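Local coordinates for protein K5 lyase (Enterobacteria phage k1-5, PDB 2X3H) that probably cleaves the K5 capsular polysaccharide (heparosan) of its bacterial host by an eliminative lyase mechanism, as part of a viral tail spike, at residues A[193-206]-A[222-236]. Numbering follows the deposited sequence.
Sequences PPDGLMIKGIRGSY and SSVNSLIDNVIAKNY
Strands 198-200 and 202-206 each run parallel to strand 227-234, their axes 4.7 and 4.8 Å from its axis at closest approach and 7° off its direction, as successive rungs of a right-handed parallel beta-helix of the tail-spike kind. Backbone hydrogen bonds such as I199 N to L227 O (2.8 Å) and D229 N to I199 O lead up to a corner, where G201 and N230, both at positive phi, bend the chains together; I202 N to N230 O (3.0 Å) carries the bonding round it. Like side chains lie in register along one face: I199 CB rests against I228 CG1 (4.2 Å), and I202 CB against V231 CG2. The opposite face, with M198, K200, R203 and K234, turns to the other subunits of the trimer: K200 NZ forms a salt bridge with D172 of the second subunit, and R203 NE bonds to G196 O of the third. At the loop end S226 OG does double duty, accepting from L197 N at 3.0 Å and donating to V224 O from above the carbonyl plane. Beyond the far end of the strands, Y236 turns the edge of its ring to G204, its OH 3.3 Å from G204 CA and hydrogen-bonded to S184 OG. Y206 has CG anti to the backbone N (chi1 -171°), which carries its ring past that of Y236 and leaves CB centred over the Y236 face, 3.7 Å from the ring centroid.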
loop_
_atom_site.group_PDB
_atom_site.type_symbol
_atom_site.label_atom_id
_atom_site.label_comp_id
_atom_site.label_asym_id
_atom_site.label_seq_id
_atom_site.Cartn_x
_atom_site.Cartn_y
_atom_site.Cartn_z
ATOM N N PRO A 193 24.634 -11.377 14.159
ATOM C CA PRO A 193 23.776 -10.354 13.549
ATOM C C PRO A 193 23.209 -9.401 14.590
ATOM O O PRO A 193 22.777 -9.847 15.660
ATOM C CB PRO A 193 22.630 -11.176 12.936
ATOM C CG PRO A 193 23.224 -12.513 12.686
ATOM C CD PRO A 193 24.213 -12.741 13.796
ATOM N N PRO A 194 23.201 -8.091 14.285
ATOM C CA PRO A 194 22.403 -7.149 15.080
ATOM C C PRO A 194 20.940 -7.606 15.047
ATOM O O PRO A 194 20.475 -8.050 14.003
ATOM C CB PRO A 194 22.588 -5.826 14.319
ATOM C CG PRO A 194 23.874 -5.958 13.619
ATOM C CD PRO A 194 23.940 -7.417 13.208
ATOM N N ASP A 195 20.226 -7.509 16.172
ATOM C CA ASP A 195 18.894 -8.140 16.285
ATOM C C ASP A 195 18.010 -7.257 17.155
ATOM O O ASP A 195 18.395 -6.884 18.260
ATOM C CB ASP A 195 19.071 -9.531 16.920
ATOM C CG ASP A 195 17.817 -10.422 16.857
ATOM O OD1 ASP A 195 16.710 -9.972 16.494
ATOM O OD2 ASP A 195 17.950 -11.623 17.207
ATOM N N GLY A 196 16.830 -6.906 16.649
ATOM C CA GLY A 196 15.876 -6.179 17.472
ATOM C C GLY A 196 16.154 -4.687 17.633
ATOM O O GLY A 196 15.688 -4.053 18.593
ATOM N N LEU A 197 16.898 -4.118 16.699
ATOM C CA LEU A 197 17.213 -2.689 16.782
ATOM C C LEU A 197 15.977 -1.863 16.475
ATOM O O LEU A 197 15.128 -2.275 15.680
ATOM C CB LEU A 197 18.303 -2.306 15.780
ATOM C CG LEU A 197 19.585 -3.159 15.804
ATOM C CD1 LEU A 197 20.625 -2.642 14.819
ATOM C CD2 LEU A 197 20.173 -3.229 17.194
ATOM N N MET A 198 15.877 -0.699 17.098
ATOM C CA MET A 198 14.870 0.276 16.703
ATOM C C MET A 198 15.597 1.574 16.443
ATOM O O MET A 198 16.172 2.159 17.354
ATOM C CB MET A 198 13.825 0.476 17.797
ATOM C CG MET A 198 12.877 -0.711 17.987
ATOM S SD MET A 198 11.764 -0.422 19.384
ATOM C CE MET A 198 10.674 -1.837 19.303
ATOM N N ILE A 199 15.593 1.999 15.188
ATOM C CA ILE A 199 16.288 3.207 14.784
ATOM C C ILE A 199 15.229 4.140 14.227
ATOM O O ILE A 199 14.639 3.855 13.178
ATOM C CB ILE A 199 17.334 2.881 13.701
ATOM C CG1 ILE A 199 18.477 2.037 14.287
ATOM C CG2 ILE A 199 17.857 4.149 13.024
ATOM C CD1 ILE A 199 19.344 1.370 13.227
ATOM N N LYS A 200 14.956 5.231 14.936
ATOM C CA LYS A 200 13.811 6.058 14.578
ATOM C C LYS A 200 14.061 7.536 14.805
ATOM O O LYS A 200 14.691 7.927 15.791
ATOM C CB LYS A 200 12.568 5.612 15.338
ATOM C CG LYS A 200 12.749 5.496 16.842
ATOM C CD LYS A 200 11.668 4.588 17.428
ATOM C CE LYS A 200 11.808 4.448 18.920
ATOM N NZ LYS A 200 10.493 4.069 19.525
ATOM N N GLY A 201 13.560 8.358 13.892
ATOM C CA GLY A 201 13.704 9.798 14.051
ATOM C C GLY A 201 15.144 10.218 13.884
ATOM O O GLY A 201 15.743 10.779 14.802
ATOM N N ILE A 202 15.702 9.939 12.713
ATOM C CA ILE A 202 17.097 10.253 12.456
ATOM C C ILE A 202 17.198 11.329 11.403
ATOM O O ILE A 202 16.555 11.225 10.361
ATOM C CB ILE A 202 17.829 9.026 11.907
ATOM C CG1 ILE A 202 17.699 7.842 12.867
ATOM C CG2 ILE A 202 19.272 9.344 11.586
ATOM C CD1 ILE A 202 18.211 8.098 14.292
ATOM N N ARG A 203 18.001 12.358 11.679
ATOM C CA ARG A 203 18.366 13.356 10.657
ATOM C C ARG A 203 19.845 13.250 10.324
ATOM O O ARG A 203 20.661 13.014 11.213
ATOM C CB ARG A 203 18.093 14.780 11.143
ATOM C CG ARG A 203 16.614 15.114 11.344
ATOM C CD ARG A 203 16.406 16.629 11.501
ATOM N NE ARG A 203 15.032 17.007 11.832
ATOM C CZ ARG A 203 14.529 17.016 13.064
ATOM N NH1 ARG A 203 15.282 16.627 14.097
ATOM N NH2 ARG A 203 13.263 17.397 13.277
ATOM N N GLY A 204 20.181 13.420 9.049
ATOM C CA GLY A 204 21.580 13.433 8.603
ATOM C C GLY A 204 21.754 14.513 7.557
ATOM O O GLY A 204 20.919 14.642 6.659
ATOM N N SER A 205 22.823 15.301 7.680
ATOM C CA SER A 205 23.137 16.336 6.703
ATOM C C SER A 205 24.575 16.183 6.199
ATOM O O SER A 205 25.527 16.442 6.939
ATOM C CB SER A 205 22.947 17.719 7.318
ATOM O OG SER A 205 23.192 18.734 6.353
ATOM N N TYR A 206 24.708 15.750 4.956
ATOM C CA TYR A 206 26.009 15.477 4.359
ATOM C C TYR A 206 26.453 16.671 3.514
ATOM O O TYR A 206 25.620 17.394 2.969
ATOM C CB TYR A 206 25.903 14.220 3.490
ATOM C CG TYR A 206 27.211 13.663 2.968
ATOM C CD1 TYR A 206 27.666 13.993 1.693
ATOM C CD2 TYR A 206 27.969 12.776 3.728
ATOM C CE1 TYR A 206 28.855 13.485 1.192
ATOM C CE2 TYR A 206 29.157 12.260 3.245
ATOM C CZ TYR A 206 29.595 12.612 1.968
ATOM O OH TYR A 206 30.778 12.094 1.468
ATOM N N SER A 222 23.392 -6.756 7.723
ATOM C CA SER A 222 23.082 -8.108 8.170
ATOM C C SER A 222 22.236 -8.170 9.450
ATOM O O SER A 222 22.292 -9.140 10.197
ATOM C CB SER A 222 24.370 -8.938 8.297
ATOM O OG SER A 222 25.064 -8.960 7.052
ATOM N N SER A 223 21.438 -7.137 9.707
ATOM C CA SER A 223 20.571 -7.161 10.881
ATOM C C SER A 223 19.337 -8.015 10.617
ATOM O O SER A 223 18.958 -8.260 9.462
ATOM C CB SER A 223 20.127 -5.750 11.258
ATOM O OG SER A 223 19.366 -5.189 10.190
ATOM N N VAL A 224 18.703 -8.438 11.702
ATOM C CA VAL A 224 17.431 -9.145 11.625
ATOM C C VAL A 224 16.441 -8.547 12.626
ATOM O O VAL A 224 16.847 -7.938 13.634
ATOM C CB VAL A 224 17.603 -10.668 11.883
ATOM C CG1 VAL A 224 18.477 -11.302 10.806
ATOM C CG2 VAL A 224 18.182 -10.935 13.276
ATOM N N ASN A 225 15.141 -8.718 12.352
ATOM C CA ASN A 225 14.079 -8.292 13.279
ATOM C C ASN A 225 14.262 -6.859 13.766
ATOM O O ASN A 225 14.074 -6.587 14.942
ATOM C CB ASN A 225 13.992 -9.229 14.501
ATOM C CG ASN A 225 13.928 -10.697 14.106
ATOM O OD1 ASN A 225 14.683 -11.541 14.630
ATOM N ND2 ASN A 225 13.048 -11.012 13.173
ATOM N N SER A 226 14.595 -5.947 12.857
ATOM C CA SER A 226 14.867 -4.570 13.246
ATOM C C SER A 226 13.981 -3.587 12.510
ATOM O O SER A 226 13.495 -3.881 11.409
ATOM C CB SER A 226 16.337 -4.234 13.000
ATOM O OG SER A 226 17.190 -4.995 13.854
ATOM N N LEU A 227 13.765 -2.433 13.137
ATOM C CA LEU A 227 12.884 -1.391 12.599
ATOM C C LEU A 227 13.685 -0.125 12.353
ATOM O O LEU A 227 14.420 0.313 13.233
ATOM C CB LEU A 227 11.749 -1.077 13.593
ATOM C CG LEU A 227 10.772 -2.212 13.936
ATOM C CD1 LEU A 227 9.906 -1.849 15.104
ATOM C CD2 LEU A 227 9.898 -2.558 12.720
ATOM N N ILE A 228 13.554 0.455 11.166
ATOM C CA ILE A 228 14.168 1.749 10.850
ATOM C C ILE A 228 13.038 2.639 10.346
ATOM O O ILE A 228 12.429 2.317 9.327
ATOM C CB ILE A 228 15.246 1.586 9.767
ATOM C CG1 ILE A 228 16.328 0.618 10.254
ATOM C CG2 ILE A 228 15.835 2.951 9.338
ATOM C CD1 ILE A 228 17.352 0.267 9.177
ATOM N N ASP A 229 12.742 3.735 11.058
ATOM C CA ASP A 229 11.486 4.492 10.843
ATOM C C ASP A 229 11.755 5.991 10.985
ATOM O O ASP A 229 12.449 6.413 11.910
ATOM C CB ASP A 229 10.436 4.037 11.894
ATOM C CG ASP A 229 9.019 4.572 11.626
ATOM O OD1 ASP A 229 8.659 4.841 10.455
ATOM O OD2 ASP A 229 8.250 4.713 12.617
ATOM N N ASN A 230 11.224 6.791 10.061
ATOM C CA ASN A 230 11.282 8.252 10.198
ATOM C C ASN A 230 12.717 8.794 10.091
ATOM O O ASN A 230 13.295 9.269 11.081
ATOM C CB ASN A 230 10.611 8.703 11.519
ATOM C CG ASN A 230 9.079 8.522 11.509
ATOM O OD1 ASN A 230 8.464 8.205 12.540
ATOM N ND2 ASN A 230 8.468 8.734 10.356
ATOM N N VAL A 231 13.274 8.728 8.879
ATOM C CA VAL A 231 14.639 9.202 8.585
ATOM C C VAL A 231 14.572 10.342 7.572
ATOM O O VAL A 231 13.823 10.263 6.596
ATOM C CB VAL A 231 15.496 8.064 7.992
ATOM C CG1 VAL A 231 16.890 8.554 7.616
ATOM C CG2 VAL A 231 15.574 6.905 8.979
ATOM N N ILE A 232 15.340 11.403 7.807
ATOM C CA ILE A 232 15.426 12.514 6.860
ATOM C C ILE A 232 16.895 12.752 6.571
ATOM O O ILE A 232 17.647 13.188 7.455
ATOM C CB ILE A 232 14.786 13.817 7.405
ATOM C CG1 ILE A 232 13.356 13.556 7.911
ATOM C CG2 ILE A 232 14.822 14.894 6.328
ATOM C CD1 ILE A 232 12.647 14.783 8.492
ATOM N N ALA A 233 17.318 12.441 5.351
ATOM C CA ALA A 233 18.736 12.506 5.001
ATOM C C ALA A 233 18.941 13.439 3.831
ATOM O O ALA A 233 18.213 13.353 2.844
ATOM C CB ALA A 233 19.248 11.104 4.652
ATOM N N LYS A 234 19.948 14.309 3.933
ATOM C CA LYS A 234 20.213 15.285 2.882
ATOM C C LYS A 234 21.605 15.149 2.271
ATOM O O LYS A 234 22.610 15.129 2.989
ATOM C CB LYS A 234 19.995 16.699 3.418
ATOM C CG LYS A 234 18.526 16.930 3.737
ATOM C CD LYS A 234 18.250 18.266 4.359
ATOM C CE LYS A 234 16.732 18.466 4.428
ATOM N NZ LYS A 234 16.382 19.515 5.401
ATOM N N ASN A 235 21.639 15.042 0.944
ATOM C CA ASN A 235 22.863 15.130 0.152
ATOM C C ASN A 235 23.824 13.959 0.271
ATOM O O ASN A 235 24.999 14.096 -0.072
ATOM C CB ASN A 235 23.651 16.406 0.471
ATOM C CG ASN A 235 22.810 17.655 0.415
ATOM O OD1 ASN A 235 22.738 18.396 1.395
ATOM N ND2 ASN A 235 22.207 17.919 -0.731
ATOM N N TYR A 236 23.350 12.811 0.733
ATOM C CA TYR A 236 24.241 11.649 0.817
ATOM C C TYR A 236 24.486 11.007 -0.547
ATOM O O TYR A 236 23.611 11.028 -1.417
ATOM C CB TYR A 236 23.702 10.598 1.786
ATOM C CG TYR A 236 23.850 10.944 3.258
ATOM C CD1 TYR A 236 22.925 11.759 3.893
ATOM C CD2 TYR A 236 24.895 10.424 4.023
ATOM C CE1 TYR A 236 23.033 12.058 5.236
ATOM C CE2 TYR A 236 25.015 10.725 5.385
ATOM C CZ TYR A 236 24.080 11.539 5.981
ATOM O OH TYR A 236 24.150 11.834 7.311
#